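Long-range contacts in G protein alpha subunit (Entamoeba histolytica, PDB 4FID), which binds GDP and probably hydrolyses GTP as the alpha subunit of a heterotrimeric G protein in transmembrane signalling: residues Y69-K74 / E95-D100; M53-E58 / A111-P116. All coordinates share one frame; numbering follows the deposited sequence.

Contact 1 (Y69-K74 / E95-D100)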
ATOM      1  N   TYR A  69      20.387   7.410  23.949  1.00 59.94           N
ATOM      2  CA  TYR A  69      19.227   7.881  24.695  1.00 56.18           C
ATOM      3  C   TYR A  69      18.543   6.772  25.475  1.00 61.43           C
ATOM      4  O   TYR A  69      18.510   5.622  25.039  1.00 65.02           O
ATOM      5  CB  TYR A  69      18.227   8.524  23.749  1.00 52.42           C
ATOM      6  CG  TYR A  69      17.024   9.071  24.451  1.00 54.79           C
ATOM      7  CD1 TYR A  69      17.094  10.269  25.157  1.00 54.24           C
ATOM      8  CD2 TYR A  69      15.810   8.397  24.407  1.00 57.54           C
ATOM      9  CE1 TYR A  69      15.984  10.779  25.811  1.00 55.56           C
ATOM     10  CE2 TYR A  69      14.695   8.901  25.056  1.00 58.12           C
ATOM     11  CZ  TYR A  69      14.790  10.093  25.756  1.00 55.96           C
ATOM     12  OH  TYR A  69      13.687  10.586  26.403  1.00 52.28           O
ATOM     13  N   GLN A  70      17.983   7.127  26.625  1.00 61.64           N
ATOM     14  CA  GLN A  70      17.251   6.172  27.446  1.00 59.48           C
ATOM     15  C   GLN A  70      15.870   6.721  27.808  1.00 55.04           C
ATOM     16  O   GLN A  70      15.762   7.694  28.546  1.00 49.63           O
ATOM     17  CB  GLN A  70      18.041   5.847  28.711  1.00 64.56           C
ATOM     18  CG  GLN A  70      17.223   5.161  29.796  1.00 70.66           C
ATOM     19  CD  GLN A  70      18.055   4.776  31.014  1.00 74.48           C
ATOM     20  OE1 GLN A  70      19.284   4.925  31.024  1.00 72.19           O
ATOM     21  NE2 GLN A  70      17.384   4.273  32.049  1.00 73.98           N
ATOM     22  N   PRO A  71      14.808   6.088  27.279  1.00 56.04           N
ATOM     23  CA  PRO A  71      13.408   6.493  27.460  1.00 59.15           C
ATOM     24  C   PRO A  71      13.023   6.623  28.926  1.00 65.13           C
ATOM     25  O   PRO A  71      13.355   5.768  29.733  1.00 66.67           O
ATOM     26  CB  PRO A  71      12.617   5.340  26.830  1.00 55.23           C
ATOM     27  CG  PRO A  71      13.562   4.688  25.896  1.00 52.35           C
ATOM     28  CD  PRO A  71      14.927   4.857  26.480  1.00 53.39           C
ATOM     29  N   LYS A  72      12.309   7.692  29.252  1.00 74.74           N
ATOM     30  CA  LYS A  72      11.826   7.921  30.606  1.00 79.99           C
ATOM     31  C   LYS A  72      10.392   7.410  30.772  1.00 77.06           C
ATOM     32  O   LYS A  72      10.045   6.823  31.797  1.00 83.36           O
ATOM     33  CB  LYS A  72      11.892   9.419  30.925  1.00 84.56           C
ATOM     34  CG  LYS A  72      13.266  10.040  30.693  1.00 88.81           C
ATOM     35  CD  LYS A  72      14.340   9.316  31.506  1.00 94.90           C
ATOM     36  CE  LYS A  72      14.072   9.424  33.000  1.00101.77           C
ATOM     37  NZ  LYS A  72      15.047   8.634  33.796  1.00105.86           N
ATOM     38  N   SER A  73       9.583   7.617  29.737  1.00 65.62           N
ATOM     39  CA  SER A  73       8.137   7.411  29.788  1.00 57.29           C
ATOM     40  C   SER A  73       7.637   5.994  30.097  1.00 53.31           C
ATOM     41  O   SER A  73       8.267   4.996  29.767  1.00 52.85           O
ATOM     42  CB  SER A  73       7.479   7.926  28.489  1.00 55.86           C
ATOM     43  OG  SER A  73       7.925   7.219  27.334  1.00 50.28           O
ATOM     44  N   LYS A  74       6.472   5.953  30.736  1.00 59.62           N
ATOM     45  CA  LYS A  74       5.704   4.745  30.994  1.00 60.96           C
ATOM     46  C   LYS A  74       5.631   3.840  29.778  1.00 61.77           C
ATOM     47  O   LYS A  74       5.716   2.619  29.900  1.00 62.45           O
ATOM     48  CB  LYS A  74       4.264   5.124  31.373  1.00 62.68           C
ATOM     49  CG  LYS A  74       4.123   6.315  32.314  1.00 67.15           C
ATOM     50  CD  LYS A  74       2.676   6.817  32.329  1.00 74.24           C
ATOM     51  CE  LYS A  74       2.502   8.077  33.198  1.00 77.10           C
ATOM     52  NZ  LYS A  74       1.115   8.659  33.112  1.00 75.90           N
ATOM     53  N   GLU A  95      10.920  11.775  20.028  1.00 45.84           N
ATOM     54  CA  GLU A  95      11.777  12.650  19.206  1.00 48.18           C
ATOM     55  C   GLU A  95      13.263  12.395  19.420  1.00 47.58           C
ATOM     56  O   GLU A  95      14.044  12.395  18.467  1.00 53.76           O
ATOM     57  CB  GLU A  95      11.506  14.114  19.491  1.00 52.02           C
ATOM     58  CG  GLU A  95      10.214  14.634  18.972  1.00 65.67           C
ATOM     59  CD  GLU A  95       9.776  15.843  19.757  1.00 85.28           C
ATOM     60  OE1 GLU A  95      10.345  16.066  20.849  1.00 88.33           O
ATOM     61  OE2 GLU A  95       8.866  16.561  19.295  1.00 97.29           O
ATOM     62  N   ALA A  96      13.651  12.212  20.679  1.00 37.64           N
ATOM     63  CA  ALA A  96      15.020  11.833  21.024  1.00 39.42           C
ATOM     64  C   ALA A  96      15.372  10.461  20.451  1.00 41.49           C
ATOM     65  O   ALA A  96      16.426  10.288  19.848  1.00 48.61           O
ATOM     66  CB  ALA A  96      15.216  11.843  22.542  1.00 38.25           C
ATOM     67  N   LEU A  97      14.488   9.490  20.642  1.00 33.71           N
ATOM     68  CA  LEU A  97      14.711   8.158  20.106  1.00 37.61           C
ATOM     69  C   LEU A  97      14.957   8.189  18.598  1.00 43.71           C
ATOM     70  O   LEU A  97      15.926   7.614  18.108  1.00 48.02           O
ATOM     71  CB  LEU A  97      13.542   7.231  20.444  1.00 31.52           C
ATOM     72  CG  LEU A  97      13.509   6.686  21.880  1.00 36.27           C
ATOM     73  CD1 LEU A  97      12.139   6.076  22.223  1.00 37.30           C
ATOM     74  CD2 LEU A  97      14.642   5.683  22.107  1.00 31.64           C
ATOM     75  N   TRP A  98      14.089   8.875  17.866  1.00 44.40           N
ATOM     76  CA  TRP A  98      14.170   8.894  16.408  1.00 38.45           C
ATOM     77  C   TRP A  98      15.448   9.600  15.940  1.00 38.84           C
ATOM     78  O   TRP A  98      15.929   9.361  14.843  1.00 42.72           O
ATOM     79  CB  TRP A  98      12.913   9.549  15.831  1.00 31.49           C
ATOM     80  CG  TRP A  98      12.826   9.624  14.337  1.00 31.99           C
ATOM     81  CD1 TRP A  98      12.585  10.742  13.587  1.00 28.98           C
ATOM     82  CD2 TRP A  98      12.949   8.543  13.410  1.00 40.49           C
ATOM     83  NE1 TRP A  98      12.568  10.429  12.249  1.00 34.03           N
ATOM     84  CE2 TRP A  98      12.784   9.079  12.114  1.00 41.57           C
ATOM     85  CE3 TRP A  98      13.172   7.173  13.545  1.00 43.48           C
ATOM     86  CZ2 TRP A  98      12.837   8.289  10.965  1.00 39.76           C
ATOM     87  CZ3 TRP A  98      13.234   6.395  12.399  1.00 42.90           C
ATOM     88  CH2 TRP A  98      13.069   6.956  11.132  1.00 40.57           C
ATOM     89  N   ALA A  99      16.002  10.456  16.788  1.00 39.73           N
ATOM     90  CA  ALA A  99      17.252  11.154  16.459  1.00 40.58           C
ATOM     91  C   ALA A  99      18.500  10.435  16.997  1.00 43.09           C
ATOM     92  O   ALA A  99      19.627  10.819  16.706  1.00 48.41           O
ATOM     93  CB  ALA A  99      17.205  12.583  16.956  1.00 29.96           C
ATOM     94  N   ASP A 100      18.289   9.372  17.758  1.00 41.02           N
ATOM     95  CA  ASP A 100      19.388   8.631  18.345  1.00 48.27           C
ATOM     96  C   ASP A 100      20.115   7.799  17.291  1.00 55.23           C
ATOM     97  O   ASP A 100      19.488   7.181  16.441  1.00 59.96           O
ATOM     98  CB  ASP A 100      18.856   7.741  19.467  1.00 49.57           C
ATOM     99  CG  ASP A 100      19.936   6.923  20.113  1.00 55.97           C
ATOM    100  OD1 ASP A 100      20.734   7.523  20.883  1.00 64.56           O
ATOM    101  OD2 ASP A 100      19.986   5.693  19.849  1.00 48.21           O
TER
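Tyr69 lies over the last turn of helix 90-99 and meets Ala96, Leu97 and Asp100 there, a loop-on-helix contact in the all-helical domain of the G-alpha fold. Its loop has left helix 42-62 and here passes along the end of helix 90-99. From the backbone outward, CB of Tyr69 sits 3.9 Å from Asp100 OD1. CG is anti to the backbone N, directed at the helix, and with CD1 and CE1 it rests on the methyl of Ala96. CD2, on the other side of the ring, reaches CD2 of Leu97 at 3.7 Å, near the ring plane, and CE2 also approaches Leu97 CG. CZ still lies over Ala96, so that one methyl sits under the middle of the ring: Ala96 CB stands 3.5 Å from the ring centroid and only 10° off its normal, a CH-pi contact over the centre of the face. A residue as small as alanine suits this place because the ring can come down flat on its CB. Leu97 is longer and branched; its isobutyl group crosses the Tyr69 side chain at about a right angle, filling in beside the ring, and its CD2 also meets Pro71 CG at 4.1 Å, while its other surroundings include Met53 and Ile57 of helix 42-62.

The polar part lies where helix 90-99 gives way to helix 101-108. Asp100 is the N-cap of the second helix, its OD2 accepting from Gly102 N, a role suited to a short carboxylate. OD1 is shared by two loop amides, Lys68 N and Tyr69 N; the latter donates at 3.1 Å and 161°, approaching from above the carboxylate plane, 58° out of it.

Contact 2 (M53-E58 / A111-P116)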
HETATM    1  N   MSE A  53       7.783   2.050  17.468  1.00 36.80           N
HETATM    2  CA  MSE A  53       9.017   2.480  18.120  1.00 28.83           C
HETATM    3  C   MSE A  53       9.544   1.427  19.080  1.00 28.42           C
HETATM    4  O   MSE A  53      10.754   1.250  19.192  1.00 30.99           O
HETATM    5  CB  MSE A  53       8.858   3.837  18.823  1.00 30.62           C
HETATM    6  CG  MSE A  53      10.167   4.353  19.477  1.00 40.69           C
HETATM    7 SE   MSE A  53      11.741   4.625  18.263  1.00 66.40          SE
HETATM    8  CE  MSE A  53      11.207   6.230  17.287  1.00 45.87           C
ATOM      9  N   ARG A  54       8.644   0.719  19.761  1.00 33.06           N
ATOM     10  CA  ARG A  54       9.039  -0.466  20.532  1.00 33.80           C
ATOM     11  C   ARG A  54       9.786  -1.427  19.617  1.00 37.09           C
ATOM     12  O   ARG A  54      10.842  -1.936  19.982  1.00 39.40           O
ATOM     13  CB  ARG A  54       7.828  -1.174  21.152  1.00 34.00           C
ATOM     14  CG  ARG A  54       7.195  -0.426  22.308  1.00 34.84           C
ATOM     15  CD  ARG A  54       5.952  -1.119  22.827  1.00 39.36           C
ATOM     16  NE  ARG A  54       5.406  -0.405  23.982  1.00 46.56           N
ATOM     17  CZ  ARG A  54       4.227  -0.651  24.556  1.00 47.55           C
ATOM     18  NH1 ARG A  54       3.425  -1.608  24.094  1.00 41.42           N
ATOM     19  NH2 ARG A  54       3.844   0.079  25.597  1.00 48.12           N
ATOM     20  N   THR A  55       9.237  -1.654  18.424  1.00 37.70           N
ATOM     21  CA  THR A  55       9.855  -2.511  17.406  1.00 40.87           C
ATOM     22  C   THR A  55      11.314  -2.136  17.145  1.00 40.50           C
ATOM     23  O   THR A  55      12.185  -2.999  17.142  1.00 33.92           O
ATOM     24  CB  THR A  55       9.082  -2.431  16.054  1.00 38.36           C
ATOM     25  OG1 THR A  55       7.746  -2.904  16.232  1.00 39.69           O
ATOM     26  CG2 THR A  55       9.777  -3.246  14.946  1.00 31.29           C
ATOM     27  N   LEU A  56      11.572  -0.854  16.897  1.00 41.30           N
ATOM     28  CA  LEU A  56      12.934  -0.389  16.624  1.00 41.55           C
ATOM     29  C   LEU A  56      13.844  -0.561  17.844  1.00 42.60           C
ATOM     30  O   LEU A  56      14.989  -1.002  17.708  1.00 45.49           O
ATOM     31  CB  LEU A  56      12.960   1.074  16.123  1.00 33.32           C
ATOM     32  CG  LEU A  56      12.619   1.358  14.657  1.00 27.74           C
ATOM     33  CD1 LEU A  56      12.317   2.849  14.368  1.00 24.87           C
ATOM     34  CD2 LEU A  56      13.742   0.876  13.768  1.00 29.28           C
ATOM     35  N   ILE A  57      13.349  -0.214  19.028  1.00 37.49           N
ATOM     36  CA  ILE A  57      14.131  -0.442  20.253  1.00 38.06           C
ATOM     37  C   ILE A  57      14.530  -1.914  20.408  1.00 40.47           C
ATOM     38  O   ILE A  57      15.708  -2.224  20.619  1.00 41.64           O
ATOM     39  CB  ILE A  57      13.382   0.002  21.525  1.00 31.88           C
ATOM     40  CG1 ILE A  57      13.045   1.491  21.466  1.00 28.10           C
ATOM     41  CG2 ILE A  57      14.211  -0.287  22.752  1.00 26.04           C
ATOM     42  CD1 ILE A  57      12.213   2.004  22.652  1.00 25.28           C
ATOM     43  N   GLU A  58      13.546  -2.812  20.304  1.00 39.42           N
ATOM     44  CA  GLU A  58      13.797  -4.253  20.328  1.00 46.92           C
ATOM     45  C   GLU A  58      14.787  -4.698  19.238  1.00 46.42           C
ATOM     46  O   GLU A  58      15.770  -5.385  19.515  1.00 53.57           O
ATOM     47  CB  GLU A  58      12.485  -5.032  20.218  1.00 58.30           C
ATOM     48  CG  GLU A  58      12.655  -6.509  19.890  1.00 73.01           C
ATOM     49  CD  GLU A  58      11.328  -7.205  19.611  1.00 84.09           C
ATOM     50  OE1 GLU A  58      11.342  -8.337  19.078  1.00 88.63           O
ATOM     51  OE2 GLU A  58      10.270  -6.617  19.924  1.00 85.46           O
ATOM     52  N   ALA A 111      15.180  -3.890   6.328  1.00 58.39           N
ATOM     53  CA  ALA A 111      15.131  -5.185   5.653  1.00 62.70           C
ATOM     54  C   ALA A 111      16.299  -6.056   6.120  1.00 81.90           C
ATOM     55  O   ALA A 111      17.419  -5.938   5.610  1.00 93.05           O
ATOM     56  CB  ALA A 111      15.163  -5.023   4.159  1.00 55.48           C
ATOM     57  N   LYS A 112      16.016  -6.940   7.073  1.00 80.14           N
ATOM     58  CA  LYS A 112      14.642  -7.082   7.515  1.00 78.96           C
ATOM     59  C   LYS A 112      14.422  -7.385   8.998  1.00 70.17           C
ATOM     60  O   LYS A 112      15.172  -8.113   9.659  1.00 64.93           O
ATOM     61  CB  LYS A 112      13.892  -8.114   6.650  1.00 87.61           C
ATOM     62  CG  LYS A 112      14.323  -9.564   6.874  1.00 95.84           C
ATOM     63  CD  LYS A 112      13.575 -10.536   5.967  1.00100.77           C
ATOM     64  CE  LYS A 112      14.100 -11.957   6.129  1.00104.67           C
ATOM     65  NZ  LYS A 112      13.486 -12.885   5.137  1.00109.79           N
ATOM     66  N   PHE A 113      13.397  -6.721   9.501  1.00 61.26           N
ATOM     67  CA  PHE A 113      12.497  -7.254  10.489  1.00 53.53           C
ATOM     68  C   PHE A 113      11.239  -6.713   9.853  1.00 51.47           C
ATOM     69  O   PHE A 113      11.288  -6.279   8.707  1.00 51.03           O
ATOM     70  CB  PHE A 113      12.745  -6.659  11.868  1.00 48.24           C
ATOM     71  CG  PHE A 113      13.237  -5.247  11.834  1.00 42.62           C
ATOM     72  CD1 PHE A 113      12.352  -4.191  11.933  1.00 36.80           C
ATOM     73  CD2 PHE A 113      14.585  -4.976  11.685  1.00 40.20           C
ATOM     74  CE1 PHE A 113      12.800  -2.899  11.898  1.00 36.48           C
ATOM     75  CE2 PHE A 113      15.037  -3.681  11.645  1.00 37.98           C
ATOM     76  CZ  PHE A 113      14.147  -2.641  11.755  1.00 36.95           C
ATOM     77  N   GLN A 114      10.121  -6.721  10.557  1.00 54.06           N
ATOM     78  CA  GLN A 114       8.879  -6.270   9.950  1.00 60.20           C
ATOM     79  C   GLN A 114       8.456  -4.955  10.558  1.00 57.01           C
ATOM     80  O   GLN A 114       7.841  -4.922  11.622  1.00 60.02           O
ATOM     81  CB  GLN A 114       7.779  -7.324  10.111  1.00 71.11           C
ATOM     82  CG  GLN A 114       8.033  -8.616   9.322  1.00 82.36           C
ATOM     83  CD  GLN A 114       7.873  -8.438   7.815  1.00 92.01           C
ATOM     84  OE1 GLN A 114       6.870  -7.896   7.344  1.00 95.00           O
ATOM     85  NE2 GLN A 114       8.859  -8.909   7.051  1.00 95.60           N
ATOM     86  N   LEU A 115       8.810  -3.867   9.882  1.00 49.60           N
ATOM     87  CA  LEU A 115       8.405  -2.542  10.318  1.00 43.13           C
ATOM     88  C   LEU A 115       7.364  -1.941   9.369  1.00 40.45           C
ATOM     89  O   LEU A 115       7.624  -1.753   8.180  1.00 41.45           O
ATOM     90  CB  LEU A 115       9.623  -1.632  10.392  1.00 47.66           C
ATOM     91  CG  LEU A 115       9.369  -0.270  11.030  1.00 49.02           C
ATOM     92  CD1 LEU A 115       9.179  -0.456  12.522  1.00 47.56           C
ATOM     93  CD2 LEU A 115      10.508   0.701  10.725  1.00 46.81           C
ATOM     94  N   PRO A 116       6.175  -1.631   9.893  1.00 39.79           N
ATOM     95  CA  PRO A 116       5.130  -1.015   9.060  1.00 35.84           C
ATOM     96  C   PRO A 116       5.660   0.198   8.274  1.00 31.59           C
ATOM     97  O   PRO A 116       6.466   0.964   8.791  1.00 31.64           O
ATOM     98  CB  PRO A 116       4.076  -0.583  10.090  1.00 32.52           C
ATOM     99  CG  PRO A 116       4.298  -1.498  11.271  1.00 32.21           C
ATOM    100  CD  PRO A 116       5.778  -1.743  11.309  1.00 37.14           C
TER
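Thr55 and Leu115 bring the backbones closest, their CA atoms 7.2 Å apart, where the irregular segment 111-116 passes one turn of helix 42-62. Both side chains start out facing the other segment. Thr55 turns its methyl to the contact: CG2, anti to the backbone N, meets Leu115 CD1 at 3.7 Å and Phe113 CD1 at 4.1 Å, while OG1 bonds back to Thr51 O one turn earlier. A beta-branched threonine suits this place, giving a methyl to the neighbour and its hydroxyl to its own helix. Leu56 reaches in from the flank with its tip, CD2 standing 4.1 Å from Phe113 CZ; the two side chains cross at about a right angle. Leu115 CD1 touches both helix residues, standing 4.4 Å from Leu56 CG. The flat Phe113 ring and both branched leucines supply broad apolar surfaces. Thr106 and Tyr107 of helix 101-108 also pack on this cluster, and the Gln114 side chain lies about 5 Å from that of Glu15, a GDP-binding residue. The segments are therefore joined by methyl and ring contacts rather than by directional polar bonds, which implies that loop and helix in this helical domain are matched by shape.

Both contacts fasten a loop to a helix in the all-helical domain, and contact 1 is nested within the chain loop that contact 2 closes. They meet through helices 42-62 and 90-99: Leu97 CD1 lies 3.8 Å from Met53 CG, and Trp98 CZ3 touches Leu56 CD1. Contact 1 is partly buried and lies farther from the centre of the chain, away from the nucleotide; contact 2 is a surface contact nearer the GDP. Their chemistry differs accordingly. At 69-74 / 95-100 apolar packing is joined by a carboxylate at a helix-to-helix junction, whereas at 53-58 / 111-116, within a continuous helix, the side chains that meet do so through carbon atoms.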